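Local coordinates for uncharacterized protein (Nostoc punctiforme, PDB 2R3S) that probably transfers methyl groups to hydroxyl oxygens of a small-molecule substrate, as an O-methyltransferase with a Rossmann-like catalytic domain and a separate dimerisation domain, at residues A[279-282]-A[283-286]; A[243-246]-A[247-251]. All blocks are in the same frame, centred on the assembly; numbering follows the deposited sequence.

How the interactions relate
Along the chain, interaction 2 comes first: it turns the loop that follows strand 233-239 into the first turn of helix 247-260. That helix carries the chain back, strand 265-271 runs parallel beside strand 233-239, and interaction 1 lies beyond it, where the next loop enters helix 282-294. The two contacts stand in series, neither nesting nor crossing, and each closes one local turn at a helix start. The nearest atoms of interaction 1 and interaction 2 are about 8 Å apart. Helix 282-294 nevertheless links them, since its Met-291 packs on His-243 and His-244. Interaction 1 also faces the second subunit, whereas interaction 2 lies within one chain, against helix 303-312.

Interaction 1 of 2, residues A[279-282]-A[283-286]; sequences ITPP and DAAA
Pro-281 is the N-cap of helix 282-294, in the Rossmann-like methyltransferase domain, and its carbonyl O receives the N-H of Ala-285 at 2.9 Å, with the donor lying almost on the line of the C=O bond (168°). Pro-282 follows in the first turn. Proline suits both places, because the first turn of a helix does not need its backbone N-H groups for bonds within the helix. Pro-281 follows a cis peptide bond, which turns the chain sharply after Thr-280. One residue on, Pro-282 O takes the N-H of Ala-286, also at 2.9 Å, and here the donor is tilted 27° from the carbonyl plane.

Ala-285 points its methyl back at the incoming loop, with CB 3.5 Å from Ile-279 C; so small a side chain fits beneath the loop backbone. Ile-279, Pro-282, Ala-285 and Ala-286 also pack on Tyr-62, Val-64 and Ile-65 of the second subunit, so apolar residues suit this face. Thr-280 turns its hydroxyl to Asp-277 and Asn-275 within the preceding loop.

Asp-283 has two conformers, so the place of its carboxylate is tentative; in one of them CG lies between the backbone N and the carbonyl carbon (chi1 54°), folding the carboxylate back toward Pro-281. On the same proline ring, CD rests 4.0 Å from the Ala-284 methyl CB.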
loop_
_atom_site.group_PDB
_atom_site.type_symbol
_atom_site.label_atom_id
_atom_site.label_comp_id
_atom_site.label_asym_id
_atom_site.label_seq_id
_atom_site.Cartn_x
_atom_site.Cartn_y
_atom_site.Cartn_z
ATOM N N ILE A 279 -0.686 -2.421 -20.096
ATOM C CA ILE A 279 0.300 -2.223 -19.012
ATOM C C ILE A 279 0.885 -0.795 -19.024
ATOM O O ILE A 279 1.523 -0.381 -18.086
ATOM C CB ILE A 279 1.367 -3.335 -19.003
ATOM C CG1 ILE A 279 2.148 -3.381 -20.343
ATOM C CG2 ILE A 279 0.710 -4.709 -18.754
ATOM C CD1 ILE A 279 3.355 -4.274 -20.356
ATOM N N THR A 280 0.605 -0.033 -20.071
ATOM C CA THR A 280 1.009 1.363 -20.172
ATOM C C THR A 280 -0.148 2.217 -20.674
ATOM O O THR A 280 -1.029 1.724 -21.379
ATOM C CB THR A 280 2.241 1.576 -21.134
ATOM O OG1 THR A 280 1.963 1.026 -22.431
ATOM C CG2 THR A 280 3.488 0.941 -20.549
ATOM N N PRO A 281 -0.157 3.502 -20.303
ATOM C CA PRO A 281 0.704 4.096 -19.282
ATOM C C PRO A 281 0.343 3.454 -17.974
ATOM O O PRO A 281 -0.767 2.934 -17.842
ATOM C CB PRO A 281 0.326 5.581 -19.299
ATOM C CG PRO A 281 -0.494 5.776 -20.555
ATOM C CD PRO A 281 -1.064 4.480 -20.921
ATOM N N PRO A 282 1.293 3.382 -17.043
ATOM C CA PRO A 282 1.047 2.617 -15.838
ATOM C C PRO A 282 -0.214 2.999 -15.049
ATOM O O PRO A 282 -0.913 2.108 -14.608
ATOM C CB PRO A 282 2.307 2.866 -15.024
ATOM C CG PRO A 282 3.331 3.088 -16.010
ATOM C CD PRO A 282 2.676 3.884 -17.084
ATOM N N ASP A 283 -0.451 4.293 -14.831
ATOM C CA ASP A 283 -1.618 4.742 -14.058
ATOM C C ASP A 283 -2.927 4.404 -14.768
ATOM O O ASP A 283 -3.828 3.829 -14.167
ATOM C CB ASP A 283 -1.549 6.238 -13.713
ATOM C CG ASP A 283 -1.351 7.137 -14.924
ATOM O OD1 ASP A 283 -1.479 6.679 -16.084
ATOM O OD2 ASP A 283 -1.051 8.325 -14.701
ATOM N N ALA A 284 -3.036 4.704 -16.064
ATOM C CA ALA A 284 -4.228 4.300 -16.836
ATOM C C ALA A 284 -4.462 2.799 -16.769
ATOM O O ALA A 284 -5.581 2.357 -16.533
ATOM C CB ALA A 284 -4.142 4.757 -18.316
ATOM N N ALA A 285 -3.408 2.010 -16.975
ATOM C CA ALA A 285 -3.544 0.576 -17.069
ATOM C C ALA A 285 -3.822 -0.086 -15.716
ATOM O O ALA A 285 -4.508 -1.116 -15.664
ATOM C CB ALA A 285 -2.312 -0.028 -17.729
ATOM N N ALA A 286 -3.284 0.488 -14.629
ATOM C CA ALA A 286 -3.504 -0.027 -13.277
ATOM C C ALA A 286 -4.979 0.144 -12.827
ATOM O O ALA A 286 -5.436 -0.521 -11.910
ATOM C CB ALA A 286 -2.561 0.649 -12.291
#

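Interaction 2 of 2, residues A[243-246]-A[247-251]; sequences HHFD and VATCE
Asp-246 OD1 takes two bonds from Thr-249: the hydroxyl OG1 donates at 2.6 Å from the syn side, 34° out of the carboxylate plane, and the backbone N donates at 3.0 Å nearly in line with the C-O bond. With chi1 at 58°, the carboxylate of Asp-246 is folded in over its own backbone, toward the first turn. This is the N-cap of helix 247-260; a short acidic side chain suits it by reaching forward to the N-H of Thr-249, which has no carbonyl of a preceding helical turn to bond. With an alanine in place of Asp-246, Thr-249 N and OG1 would probably lose their shared acceptor and the first turn its cap. The backbone bond from Cys-250 N to Asp-246 O (3.0 Å) completes the turn. A water accepts from Asp-246 N and donates weakly to Thr-249 OG1.

Thr-249 CG2 meets Phe-245 CB at 3.7 Å and comes obliquely to the ring, so one branch of threonine meets the carboxylate and the other the phenylalanine. Phe-245 packs edge-to-face with Phe-225 and Phe-241, and Met-309 of helix 303-312 touches Val-247 and Cys-250. Cys-250 SG, compact enough for this buried side, lies 4.1 Å from Phe-245 CB.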
loop_
_atom_site.group_PDB
_atom_site.type_symbol
_atom_site.label_atom_id
_atom_site.label_comp_id
_atom_site.label_asym_id
_atom_site.label_seq_id
_atom_site.Cartn_x
_atom_site.Cartn_y
_atom_site.Cartn_z
ATOM N N HIS A 243 -16.070 3.178 -17.934
ATOM C CA HIS A 243 -15.247 2.123 -17.303
ATOM C C HIS A 243 -15.903 1.245 -16.240
ATOM O O HIS A 243 -15.397 0.156 -15.937
ATOM C CB HIS A 243 -13.930 2.704 -16.733
ATOM C CG HIS A 243 -14.082 3.843 -15.760
ATOM N ND1 HIS A 243 -13.399 5.033 -15.917
ATOM C CD2 HIS A 243 -14.766 3.952 -14.593
ATOM C CE1 HIS A 243 -13.660 5.828 -14.891
ATOM N NE2 HIS A 243 -14.493 5.196 -14.077
ATOM N N HIS A 244 -17.012 1.704 -15.662
ATOM C CA HIS A 244 -17.793 0.926 -14.669
ATOM C C HIS A 244 -18.614 -0.248 -15.213
ATOM O O HIS A 244 -19.011 -1.128 -14.457
ATOM C CB HIS A 244 -18.762 1.863 -13.953
ATOM C CG HIS A 244 -18.083 2.936 -13.169
ATOM N ND1 HIS A 244 -18.118 4.259 -13.543
ATOM C CD2 HIS A 244 -17.314 2.875 -12.050
ATOM C CE1 HIS A 244 -17.414 4.971 -12.676
ATOM N NE2 HIS A 244 -16.910 4.155 -11.766
ATOM N N PHE A 245 -18.882 -0.273 -16.514
ATOM C CA PHE A 245 -19.875 -1.220 -17.046
ATOM C C PHE A 245 -19.269 -2.198 -18.042
ATOM O O PHE A 245 -18.249 -1.886 -18.639
ATOM C CB PHE A 245 -20.998 -0.405 -17.689
ATOM C CG PHE A 245 -21.501 0.709 -16.805
ATOM C CD1 PHE A 245 -22.316 0.438 -15.723
ATOM C CD2 PHE A 245 -21.125 2.016 -17.035
ATOM C CE1 PHE A 245 -22.775 1.474 -14.902
ATOM C CE2 PHE A 245 -21.553 3.037 -16.223
ATOM C CZ PHE A 245 -22.387 2.769 -15.152
ATOM N N ASP A 246 -19.880 -3.376 -18.216
ATOM C CA ASP A 246 -19.498 -4.256 -19.337
ATOM C C ASP A 246 -19.770 -3.594 -20.684
ATOM O O ASP A 246 -20.418 -2.547 -20.769
ATOM C CB ASP A 246 -20.085 -5.692 -19.257
ATOM C CG ASP A 246 -21.606 -5.733 -19.192
ATOM O OD1 ASP A 246 -22.274 -4.946 -19.878
ATOM O OD2 ASP A 246 -22.126 -6.577 -18.446
ATOM N N VAL A 247 -19.218 -4.202 -21.730
ATOM C CA VAL A 247 -19.307 -3.692 -23.099
ATOM C C VAL A 247 -20.749 -3.559 -23.656
ATOM O O VAL A 247 -21.053 -2.615 -24.395
ATOM C CB VAL A 247 -18.460 -4.593 -24.055
ATOM C CG1 VAL A 247 -18.785 -4.284 -25.523
ATOM C CG2 VAL A 247 -16.959 -4.416 -23.769
ATOM N N ALA A 248 -21.601 -4.534 -23.332
ATOM C CA ALA A 248 -22.987 -4.560 -23.785
ATOM C C ALA A 248 -23.736 -3.354 -23.186
ATOM O O ALA A 248 -24.429 -2.609 -23.886
ATOM C CB ALA A 248 -23.626 -5.857 -23.350
ATOM N N THR A 249 -23.537 -3.151 -21.888
ATOM C CA THR A 249 -24.105 -2.007 -21.173
ATOM C C THR A 249 -23.614 -0.684 -21.695
ATOM O O THR A 249 -24.418 0.233 -21.836
ATOM C CB THR A 249 -23.827 -2.123 -19.689
ATOM O OG1 THR A 249 -24.302 -3.399 -19.254
ATOM C CG2 THR A 249 -24.497 -0.982 -18.884
ATOM N N CYS A 250 -22.318 -0.560 -22.004
ATOM C CA CYS A 250 -21.798 0.689 -22.623
ATOM C C CYS A 250 -22.451 0.912 -23.978
ATOM O O CYS A 250 -22.726 2.040 -24.369
ATOM C CB CYS A 250 -20.270 0.646 -22.819
ATOM S SG CYS A 250 -19.310 0.647 -21.258
ATOM N N GLU A 251 -22.657 -0.183 -24.705
ATOM C CA GLU A 251 -23.266 -0.134 -26.039
ATOM C C GLU A 251 -24.745 0.281 -25.942
ATOM O O GLU A 251 -25.170 1.168 -26.663
ATOM C CB GLU A 251 -23.051 -1.468 -26.781
ATOM C CG GLU A 251 -21.589 -1.602 -27.274
ATOM C CD GLU A 251 -21.266 -2.886 -28.024
ATOM O OE1 GLU A 251 -22.073 -3.839 -27.984
ATOM O OE2 GLU A 251 -20.174 -2.928 -28.643
HETATM O O HOH W 1 -22.315 -3.508 -16.478
#